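Local coordinates for regulatory protein YycH-like domain-containing protein (Eubacterium rectale, PDB 5COZ) that is of unknown function but is probably a lipoprotein with a YycH-like domain, possibly with a regulatory role, at residues L20-E25 / Q33-V38; L43-E48 / K282-L287; E81-A86 / L256-L261; S97-N102 / I106-N111. All blocks are in the same frame, centred on the assembly; numbering follows the deposited sequence. Where two conformers were deposited one is given.

Contact 1: residues L20-E25 / Q33-V38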
# COMPACT_ATOMS: atom_id res chain seq x y z
N LEU A 20 -7.02 -16.15 -19.56
CA LEU A 20 -6.77 -17.20 -18.56
C LEU A 20 -5.52 -17.99 -18.89
O LEU A 20 -4.71 -18.23 -18.00
CB LEU A 20 -7.95 -18.16 -18.42
CG LEU A 20 -9.17 -17.64 -17.68
CD1 LEU A 20 -10.28 -18.68 -17.69
CD2 LEU A 20 -8.81 -17.27 -16.25
N ASN A 21 -5.35 -18.38 -20.17
CA ASN A 21 -4.19 -19.15 -20.58
C ASN A 21 -2.89 -18.36 -20.36
O ASN A 21 -1.89 -18.93 -19.91
CB ASN A 21 -4.31 -19.58 -22.04
CG ASN A 21 -3.21 -20.51 -22.48
OD1 ASN A 21 -3.03 -21.60 -21.93
ND2 ASN A 21 -2.42 -20.06 -23.43
N SER A 22 -2.92 -17.03 -20.61
CA SER A 22 -1.75 -16.16 -20.42
C SER A 22 -1.35 -16.10 -18.93
O SER A 22 -0.19 -15.89 -18.63
CB SER A 22 -2.03 -14.75 -20.95
OG SER A 22 -2.79 -13.95 -20.04
N LEU A 23 -2.31 -16.39 -18.03
CA LEU A 23 -2.03 -16.38 -16.60
C LEU A 23 -1.61 -17.75 -16.07
O LEU A 23 -1.43 -17.91 -14.86
CB LEU A 23 -3.24 -15.87 -15.80
CG LEU A 23 -3.58 -14.41 -16.05
CD1 LEU A 23 -4.88 -14.07 -15.36
CD2 LEU A 23 -2.47 -13.46 -15.61
N ASP A 24 -1.40 -18.72 -16.99
CA ASP A 24 -1.03 -20.08 -16.59
C ASP A 24 0.42 -20.40 -16.92
O ASP A 24 0.78 -21.56 -17.14
CB ASP A 24 -1.99 -21.06 -17.29
CG ASP A 24 -2.11 -22.43 -16.64
OD1 ASP A 24 -1.65 -22.59 -15.48
OD2 ASP A 24 -2.61 -23.35 -17.31
N GLU A 25 1.28 -19.38 -16.95
CA GLU A 25 2.70 -19.56 -17.27
C GLU A 25 3.41 -20.43 -16.22
O GLU A 25 3.23 -20.24 -15.01
CB GLU A 25 3.40 -18.19 -17.34
CG GLU A 25 3.02 -17.39 -18.57
CD GLU A 25 3.59 -17.90 -19.88
OE1 GLU A 25 4.47 -18.80 -19.86
OE2 GLU A 25 3.19 -17.38 -20.95
N GLN A 33 2.05 -8.38 -17.30
CA GLN A 33 1.96 -7.37 -16.24
C GLN A 33 0.59 -6.67 -16.27
O GLN A 33 0.20 -6.00 -15.31
CB GLN A 33 3.08 -6.34 -16.37
CG GLN A 33 4.44 -6.88 -15.93
CD GLN A 33 5.48 -5.80 -15.96
OE1 GLN A 33 5.79 -5.21 -17.00
NE2 GLN A 33 6.05 -5.51 -14.80
N ASN A 34 -0.15 -6.82 -17.37
CA ASN A 34 -1.48 -6.23 -17.53
C ASN A 34 -2.32 -7.16 -18.38
O ASN A 34 -1.80 -7.82 -19.29
CB ASN A 34 -1.38 -4.84 -18.21
CG ASN A 34 -0.56 -3.84 -17.42
OD1 ASN A 34 -1.06 -3.15 -16.50
ND2 ASN A 34 0.74 -3.80 -17.67
N ILE A 35 -3.62 -7.23 -18.07
CA ILE A 35 -4.57 -8.03 -18.85
C ILE A 35 -5.83 -7.20 -19.07
O ILE A 35 -6.19 -6.37 -18.23
CB ILE A 35 -4.91 -9.38 -18.18
CG1 ILE A 35 -5.51 -9.18 -16.76
CG2 ILE A 35 -3.68 -10.31 -18.14
CD1 ILE A 35 -6.11 -10.43 -16.11
N LYS A 36 -6.53 -7.43 -20.19
CA LYS A 36 -7.76 -6.70 -20.46
C LYS A 36 -8.68 -7.59 -21.30
O LYS A 36 -8.25 -8.12 -22.33
CB LYS A 36 -7.48 -5.36 -21.18
CG LYS A 36 -8.75 -4.53 -21.38
CD LYS A 36 -8.45 -3.13 -21.94
CE LYS A 36 -9.70 -2.31 -22.22
NZ LYS A 36 -10.35 -1.81 -20.97
N CYS A 37 -9.91 -7.78 -20.85
CA CYS A 37 -10.90 -8.57 -21.59
C CYS A 37 -12.28 -8.35 -20.99
O CYS A 37 -12.42 -8.02 -19.81
CB CYS A 37 -10.56 -10.05 -21.59
SG CYS A 37 -10.51 -10.80 -19.95
N VAL A 38 -13.29 -8.59 -21.80
CA VAL A 38 -14.67 -8.56 -21.36
C VAL A 38 -15.07 -9.99 -21.00
O VAL A 38 -14.76 -10.91 -21.75
CB VAL A 38 -15.55 -8.00 -22.50
CG1 VAL A 38 -17.03 -8.32 -22.29
CG2 VAL A 38 -15.33 -6.50 -22.66
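Ser22, in the last turn of helix 16-22, and Ile35, on strand 34-40, are the residues whose backbones come nearest, their CA atoms 8.7 Å apart, so the two segments meet through side chains alone. The helix gives out here: Leu23 is the first residue to leave helical phi/psi, although Leu23 N still bonds to Leu20 O at 3.0 Å. From that position Leu23 reaches for the strand with its isobutyl end, and Ile35 reaches back, so that the two side chains meet tip to tip, Leu23 CD1 lying 3.9 Å from Ile35 CD1. Ile35 is set for this by a chi1 of 58°, which puts CG1 between the backbone N and the carbonyl carbon, a hindered place; chi2, near 170°, then extends CD1 toward the leucine. The other branch, CG2, faces the helix end, where Ser22 OG lies 4.2 Å from Ile35 CG2. That hydroxyl is hydrogen-bonded to Val19 O, one turn back in its own helix, so its polar need is met on the helix side. Leu280 of helix 276-288 touches both Leu23 and Ile35, and Val19 also packs on Ile35, which makes the pair part of a larger apolar cluster between the N-terminal helix, the sheet edge and helix 276-288. With methyl groups meeting most closely, beside a hydroxyl already satisfied, and 98 Å² buried in all, the contact has little directionality: it rests on dispersion and the exclusion of water, while nearby backbone bonds, such as that of Leu23 with Ser277, supply directional hold.

Contact 2: residues L43-E48 / K282-L287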
# COMPACT_ATOMS: atom_id res chain seq x y z
N LEU A 43 -19.41 -7.54 -16.51
CA LEU A 43 -18.16 -7.93 -15.87
C LEU A 43 -17.01 -7.80 -16.84
O LEU A 43 -16.90 -8.53 -17.83
CB LEU A 43 -18.32 -9.37 -15.35
CG LEU A 43 -17.11 -10.03 -14.61
CD1 LEU A 43 -16.58 -9.22 -13.49
CD2 LEU A 43 -17.51 -11.41 -14.07
N ASN A 44 -16.13 -6.87 -16.49
CA ASN A 44 -14.97 -6.53 -17.27
C ASN A 44 -13.68 -6.77 -16.47
O ASN A 44 -13.69 -6.68 -15.24
CB ASN A 44 -15.10 -5.07 -17.63
CG ASN A 44 -14.02 -4.52 -18.48
OD1 ASN A 44 -13.49 -5.20 -19.37
ND2 ASN A 44 -13.66 -3.29 -18.21
N ILE A 45 -12.59 -7.02 -17.17
CA ILE A 45 -11.27 -7.15 -16.54
C ILE A 45 -10.36 -6.12 -17.19
O ILE A 45 -10.21 -6.13 -18.41
CB ILE A 45 -10.70 -8.59 -16.70
CG1 ILE A 45 -11.65 -9.63 -16.04
CG2 ILE A 45 -9.28 -8.65 -16.11
CD1 ILE A 45 -11.26 -11.04 -16.30
N ASP A 46 -9.77 -5.22 -16.41
CA ASP A 46 -8.78 -4.25 -16.93
C ASP A 46 -7.79 -4.10 -15.80
O ASP A 46 -7.87 -3.18 -14.98
CB ASP A 46 -9.45 -2.93 -17.35
CG ASP A 46 -8.54 -1.98 -18.08
OD1 ASP A 46 -7.34 -2.29 -18.23
OD2 ASP A 46 -9.02 -0.92 -18.52
N SER A 47 -6.87 -5.06 -15.75
CA SER A 47 -6.12 -5.32 -14.55
C SER A 47 -4.63 -5.38 -14.65
O SER A 47 -4.09 -5.94 -15.59
CB SER A 47 -6.61 -6.68 -14.04
OG SER A 47 -6.09 -7.11 -12.79
N GLU A 48 -3.98 -4.86 -13.62
CA GLU A 48 -2.56 -5.05 -13.40
C GLU A 48 -2.39 -6.46 -12.85
O GLU A 48 -3.29 -6.98 -12.17
CB GLU A 48 -2.02 -4.04 -12.38
CG GLU A 48 -1.88 -2.63 -12.92
CD GLU A 48 -1.10 -1.74 -11.97
OE1 GLU A 48 -1.67 -1.38 -10.91
OE2 GLU A 48 0.09 -1.47 -12.24
N LYS A 282 -11.72 -18.71 -10.71
CA LYS A 282 -12.53 -18.91 -9.52
C LYS A 282 -13.18 -17.57 -9.10
O LYS A 282 -14.37 -17.53 -8.74
CB LYS A 282 -11.61 -19.47 -8.42
CG LYS A 282 -12.28 -20.05 -7.24
CD LYS A 282 -11.29 -20.98 -6.59
CE LYS A 282 -11.92 -21.56 -5.40
NZ LYS A 282 -10.93 -22.41 -4.73
N GLU A 283 -12.42 -16.47 -9.20
CA GLU A 283 -12.95 -15.16 -8.81
C GLU A 283 -14.03 -14.69 -9.80
O GLU A 283 -15.06 -14.17 -9.36
CB GLU A 283 -11.80 -14.16 -8.73
CG GLU A 283 -12.27 -12.75 -8.41
CD GLU A 283 -12.76 -12.48 -7.00
OE1 GLU A 283 -12.83 -13.41 -6.17
OE2 GLU A 283 -13.11 -11.30 -6.75
N VAL A 284 -13.86 -14.96 -11.10
CA VAL A 284 -14.91 -14.61 -12.07
C VAL A 284 -16.17 -15.42 -11.76
O VAL A 284 -17.28 -14.87 -11.84
CB VAL A 284 -14.40 -14.82 -13.50
CG1 VAL A 284 -15.55 -14.99 -14.50
CG2 VAL A 284 -13.47 -13.69 -13.91
N ASP A 285 -16.03 -16.72 -11.40
CA ASP A 285 -17.21 -17.52 -11.09
C ASP A 285 -17.96 -16.91 -9.89
O ASP A 285 -19.19 -16.87 -9.90
CB ASP A 285 -16.81 -18.97 -10.83
CG ASP A 285 -17.95 -19.96 -10.95
OD1 ASP A 285 -18.64 -19.96 -12.02
OD2 ASP A 285 -18.11 -20.79 -10.03
N LYS A 286 -17.21 -16.39 -8.89
CA LYS A 286 -17.81 -15.75 -7.72
C LYS A 286 -18.50 -14.45 -8.11
O LYS A 286 -19.65 -14.22 -7.75
CB LYS A 286 -16.72 -15.47 -6.66
CG LYS A 286 -17.24 -14.77 -5.38
CD LYS A 286 -16.87 -13.28 -5.32
CE LYS A 286 -17.04 -12.72 -3.92
NZ LYS A 286 -16.90 -11.24 -3.88
N LEU A 287 -17.78 -13.58 -8.82
CA LEU A 287 -18.27 -12.26 -9.19
C LEU A 287 -19.50 -12.33 -10.06
O LEU A 287 -20.36 -11.47 -9.94
CB LEU A 287 -17.18 -11.44 -9.87
CG LEU A 287 -15.96 -11.09 -8.96
CD1 LEU A 287 -14.87 -10.39 -9.76
CD2 LEU A 287 -16.38 -10.22 -7.78
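Leu43 and Val284 make the central apolar contact between strand 43-50 and helix 276-288, Leu43 CD2 lying 4.1 Å from Val284 CG1 where the two side chains cross obliquely. The same methyl also sits 4.2 Å from Leu287 CB, one turn further along the helix, so Leu43 CD2 touches two residues about a turn apart on the helix. A chi1 of 180° carries CG of Leu43 away from its backbone N and out to the helix. Val284 uses both branches: CG1 meets Leu43, while CG2 approaches Ile45 CD1 at 4.2 Å, the isoleucine crossing it at about a right angle. This is a helix packed on one face of a mixed beta sheet: the segment axes pass 10.5 Å apart with their directions at 146°, and Leu43 and Ile45, two residues apart, put their side chains on the same face. Leu287 goes on to touch Ile296 and Val298 of the neighbouring strand 295-311, and Tyr16 of the N-terminal helix packs on both Ile45 and Val284. Polar groups take other directions. Asp46 OD2 forms a salt bridge with Lys36 NZ, and on the helix Glu283 OE1 is hydrogen-bonded to Tyr347 OH.

Contact 3: residues E81-A86 / L256-L261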
# COMPACT_ATOMS: atom_id res chain seq x y z
N GLU A 81 16.79 10.15 13.66
CA GLU A 81 17.81 10.90 12.94
C GLU A 81 17.71 10.66 11.44
O GLU A 81 17.91 11.61 10.69
CB GLU A 81 19.22 10.55 13.42
CG GLU A 81 19.47 10.98 14.86
CD GLU A 81 20.95 11.10 15.13
OE1 GLU A 81 21.63 11.92 14.47
OE2 GLU A 81 21.44 10.34 16.01
N LYS A 82 17.37 9.43 11.03
CA LYS A 82 17.22 9.14 9.59
C LYS A 82 16.03 9.92 9.04
O LYS A 82 16.14 10.52 7.98
CB LYS A 82 17.05 7.66 9.34
CG LYS A 82 18.30 6.86 9.69
CD LYS A 82 17.99 5.38 9.57
CE LYS A 82 19.19 4.49 9.81
NZ LYS A 82 19.51 4.39 11.26
N LEU A 83 14.91 9.98 9.80
CA LEU A 83 13.75 10.75 9.36
C LEU A 83 14.04 12.25 9.34
O LEU A 83 13.57 12.94 8.44
CB LEU A 83 12.55 10.48 10.26
CG LEU A 83 12.02 9.05 10.20
CD1 LEU A 83 11.00 8.82 11.29
CD2 LEU A 83 11.41 8.73 8.82
N ALA A 84 14.80 12.76 10.34
CA ALA A 84 15.17 14.17 10.39
C ALA A 84 16.06 14.54 9.19
O ALA A 84 15.88 15.63 8.65
CB ALA A 84 15.90 14.48 11.71
N LYS A 85 16.97 13.63 8.76
CA LYS A 85 17.81 13.88 7.58
C LYS A 85 16.92 14.02 6.33
O LYS A 85 17.05 14.97 5.55
CB LYS A 85 18.84 12.74 7.39
CG LYS A 85 19.81 12.97 6.23
CD LYS A 85 20.46 11.67 5.79
CE LYS A 85 21.33 11.82 4.56
NZ LYS A 85 20.53 11.98 3.31
N ALA A 86 15.96 13.09 6.19
CA ALA A 86 15.05 13.08 5.04
C ALA A 86 14.25 14.39 4.89
O ALA A 86 14.21 14.93 3.78
CB ALA A 86 14.09 11.91 5.18
N LEU A 256 6.94 11.36 5.11
CA LEU A 256 7.50 10.04 5.14
C LEU A 256 6.74 9.26 6.18
O LEU A 256 6.82 9.59 7.37
CB LEU A 256 9.01 10.14 5.46
CG LEU A 256 9.91 8.95 5.21
CD1 LEU A 256 9.77 8.46 3.85
CD2 LEU A 256 11.36 9.35 5.35
N ASP A 257 5.93 8.30 5.73
CA ASP A 257 5.09 7.52 6.64
C ASP A 257 5.48 6.06 6.54
O ASP A 257 5.37 5.44 5.47
CB ASP A 257 3.60 7.73 6.30
CG ASP A 257 2.62 7.42 7.42
OD1 ASP A 257 3.07 7.15 8.56
OD2 ASP A 257 1.40 7.55 7.19
N ILE A 258 5.95 5.51 7.67
CA ILE A 258 6.41 4.13 7.73
C ILE A 258 5.32 3.29 8.34
O ILE A 258 4.87 3.59 9.44
CB ILE A 258 7.71 4.01 8.55
CG1 ILE A 258 8.82 4.99 8.05
CG2 ILE A 258 8.24 2.54 8.56
CD1 ILE A 258 10.11 4.91 8.89
N PRO A 259 4.88 2.25 7.62
CA PRO A 259 3.85 1.36 8.14
C PRO A 259 4.44 0.34 9.12
O PRO A 259 5.67 0.26 9.25
CB PRO A 259 3.36 0.66 6.87
CG PRO A 259 4.62 0.48 6.05
CD PRO A 259 5.41 1.77 6.32
N PRO A 260 3.62 -0.53 9.72
CA PRO A 260 4.18 -1.60 10.56
C PRO A 260 5.14 -2.47 9.79
O PRO A 260 4.88 -2.84 8.63
CB PRO A 260 2.95 -2.40 11.00
CG PRO A 260 1.81 -1.39 10.91
CD PRO A 260 2.14 -0.61 9.67
N LEU A 261 6.27 -2.83 10.45
CA LEU A 261 7.30 -3.66 9.85
C LEU A 261 7.48 -4.89 10.68
O LEU A 261 7.05 -4.93 11.84
CB LEU A 261 8.64 -2.94 9.65
CG LEU A 261 8.61 -1.69 8.76
CD1 LEU A 261 10.01 -1.04 8.73
CD2 LEU A 261 8.13 -2.04 7.32
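Leu83, on helix 73-87, presses its CD2 methyl against the end of Leu256 on strand 252-258, and this is the tight part of the contact: Leu83 CD2 and Leu256 CD2 are 3.5 Å apart, close for two methyl groups, and Leu256 CG is 3.9 Å from that same Leu83 CD2. The two leucines meet at a slant. Leu256 gets there with CG turned away from its backbone N (chi1 -164°), which sends the branched end out from the strand to the helix. Its CD2 is also met by Ala86, whose CB lies 3.7 Å from Leu256 CD2; one methyl of the strand thus fits against residues three apart on the helix, roughly one turn. Toward the end of the strand the fit eases, with Ile258 CD1 4.0 Å from Leu83 CD2. Beyond it the chain turns off through Pro259 and Pro260 and leaves the helix behind.

On the helix, the solvent side belongs to Glu81 and Lys85, both exposed, with Lys85 NZ held in a salt bridge to Glu178 OE2. Inside, Ala125 and Ala127 of strand 125-128 touch Leu83, and Ile246 of strand 244-249 packs on Leu256. The segment axes are 10.5 Å apart and run at 153°, nearly antiparallel. Buried Leu83, with the small Ala86 at its margin, belongs to the apolar side of an amphipathic helix lying along a strand, against Leu256 and Ile258, on one face of an antiparallel beta sheet.

Contact 4: residues S97-N102 / I106-N111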
# COMPACT_ATOMS: atom_id res chain seq x y z
N SER A 97 9.17 15.42 22.99
CA SER A 97 8.17 15.01 23.98
C SER A 97 7.97 13.52 23.90
O SER A 97 8.35 12.87 22.92
CB SER A 97 6.86 15.80 23.88
OG SER A 97 6.33 15.78 22.57
N HIS A 98 7.46 12.94 24.99
CA HIS A 98 7.27 11.51 25.11
C HIS A 98 6.06 11.19 25.98
O HIS A 98 5.83 11.85 27.00
CB HIS A 98 8.55 10.90 25.72
CG HIS A 98 8.38 9.50 26.20
ND1 HIS A 98 8.26 9.21 27.55
CD2 HIS A 98 8.25 8.35 25.49
CE1 HIS A 98 8.10 7.90 27.62
NE2 HIS A 98 8.06 7.34 26.41
N ARG A 99 5.30 10.15 25.59
CA ARG A 99 4.16 9.60 26.33
C ARG A 99 4.21 8.10 26.32
O ARG A 99 4.73 7.51 25.37
CB ARG A 99 2.79 10.00 25.69
CG ARG A 99 2.62 11.43 25.29
CD ARG A 99 1.16 11.72 25.02
NE ARG A 99 0.59 11.00 23.88
CZ ARG A 99 0.67 11.40 22.62
NH1 ARG A 99 1.40 12.47 22.30
NH2 ARG A 99 0.04 10.74 21.67
N SER A 100 3.59 7.47 27.33
CA SER A 100 3.41 6.02 27.41
C SER A 100 1.93 5.74 27.43
O SER A 100 1.23 6.31 28.27
CB SER A 100 4.08 5.44 28.66
OG SER A 100 5.45 5.78 28.75
N GLU A 101 1.42 4.93 26.50
CA GLU A 101 -0.02 4.63 26.47
C GLU A 101 -0.23 3.15 26.28
O GLU A 101 0.11 2.63 25.22
CB GLU A 101 -0.72 5.42 25.35
CG GLU A 101 -0.96 6.86 25.77
CD GLU A 101 -1.26 7.88 24.70
OE1 GLU A 101 -1.76 7.50 23.62
OE2 GLU A 101 -1.10 9.09 25.00
N ASN A 102 -0.78 2.46 27.31
CA ASN A 102 -1.03 1.01 27.31
C ASN A 102 0.21 0.18 26.92
O ASN A 102 0.12 -0.73 26.09
CB ASN A 102 -2.19 0.66 26.36
CG ASN A 102 -3.50 1.29 26.73
OD1 ASN A 102 -3.93 1.28 27.90
ND2 ASN A 102 -4.17 1.82 25.74
N ILE A 106 5.53 6.59 22.85
CA ILE A 106 5.31 7.55 21.76
C ILE A 106 6.30 8.68 21.92
O ILE A 106 6.35 9.31 22.98
CB ILE A 106 3.84 8.07 21.83
CG1 ILE A 106 2.82 6.92 21.72
CG2 ILE A 106 3.57 9.19 20.78
CD1 ILE A 106 1.47 7.22 22.38
N TYR A 107 7.12 8.92 20.88
CA TYR A 107 8.10 9.99 20.89
C TYR A 107 7.79 10.99 19.83
O TYR A 107 7.52 10.61 18.68
CB TYR A 107 9.51 9.46 20.67
CG TYR A 107 10.05 8.67 21.82
CD1 TYR A 107 10.75 9.28 22.85
CD2 TYR A 107 9.86 7.29 21.88
CE1 TYR A 107 11.28 8.55 23.90
CE2 TYR A 107 10.38 6.54 22.93
CZ TYR A 107 11.09 7.17 23.94
OH TYR A 107 11.61 6.45 24.99
N LEU A 108 7.88 12.27 20.18
CA LEU A 108 7.62 13.36 19.25
C LEU A 108 8.76 14.34 19.23
O LEU A 108 9.33 14.65 20.28
CB LEU A 108 6.33 14.13 19.63
CG LEU A 108 5.07 13.27 19.89
CD1 LEU A 108 3.90 14.16 20.25
CD2 LEU A 108 4.68 12.47 18.68
N TRP A 109 9.03 14.90 18.05
CA TRP A 109 10.00 15.99 17.88
C TRP A 109 9.31 17.05 17.05
O TRP A 109 8.86 16.75 15.94
CB TRP A 109 11.30 15.54 17.21
CG TRP A 109 12.13 14.65 18.06
CD1 TRP A 109 13.18 15.01 18.86
CD2 TRP A 109 11.98 13.24 18.21
NE1 TRP A 109 13.69 13.91 19.50
CE2 TRP A 109 13.01 12.80 19.08
CE3 TRP A 109 11.12 12.28 17.63
CZ2 TRP A 109 13.18 11.45 19.41
CZ3 TRP A 109 11.31 10.94 17.94
CH2 TRP A 109 12.31 10.54 18.85
N ASP A 110 9.20 18.26 17.57
CA ASP A 110 8.49 19.30 16.86
C ASP A 110 9.32 20.56 16.73
O ASP A 110 9.95 21.00 17.69
CB ASP A 110 7.20 19.63 17.64
CG ASP A 110 6.17 18.53 17.55
OD1 ASP A 110 5.49 18.44 16.52
OD2 ASP A 110 6.10 17.71 18.50
N ASN A 111 9.30 21.14 15.53
CA ASN A 111 9.90 22.45 15.32
C ASN A 111 8.71 23.38 15.29
O ASN A 111 7.95 23.40 14.32
CB ASN A 111 10.76 22.50 14.06
CG ASN A 111 11.43 23.84 13.86
OD1 ASN A 111 11.02 24.85 14.42
ND2 ASN A 111 12.44 23.87 13.02
O HOH W 1 7.42 17.68 20.95
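His98 and Tyr107 are brought together by different first torsions: the histidine turns CG away from its backbone N (chi1 166°), the tyrosine places CG beside its own (chi1 -70°), and the two rings end up side by side, pointing the same way. His98 CD2 lies over one face of the tyrosine, offset toward the rim and 3.4 Å from Tyr107 CE1, with the ring planes inclined at 33°. His98 NE2 has its hydrogen-bond partner in Glu105 OE1, just before the second segment, which helps fix the imidazole's rotation.

They form the non-hydrogen-bonded pair of an antiparallel hairpin. The hydrogen-bonded pairs beside it are Ser97 with Leu108 and Arg99 with Ile106, each closed by two backbone bonds; Leu108 N to Ser97 O measures 2.8 Å.

On the other face Arg99 lays its guanidinium across Ile106, whose CG2 sits over one face of it, while Arg99 NH1 comes 3.6 Å from Leu108 CD1. Arg99 NE forms a salt bridge to Glu101 OE2 at 2.8 Å, and Ile106 CD1 lies beneath that carboxylate, 3.5 Å from Glu101 OE1. Near Leu108, one water links Ser97 OG, 2.7 Å away, to Asp110 OD2. The backbone bonds thus set the register, while the ion pair, roofing Ile106, probably shields part of its apolar surface, the charged ends staying near the surface of the molecule.

How the contacts relate
Contacts 1 and 2 are neighbours, their centres about 11 Å apart, and share the mixed sheet: strands 34-40 and 43-50 pair there, with Ile35 CD1 3.6 Å from Ile45 CG2. Contacts 3 and 4 lie on the opposite side of the chain's centre, about 15 Å apart between centres, and both reach the antiparallel sheet; helix 73-87 leads directly into strand 95-101. Contacts 2 and 3 are about 37 Å apart between centres. Along the chain contact 1 closes first, and contact 2 then opens a long loop enclosing contact 3, which itself encloses contact 4. The antiparallel sheet is therefore built between the two halves of contact 2, which joins an N-terminal strand to a late helix.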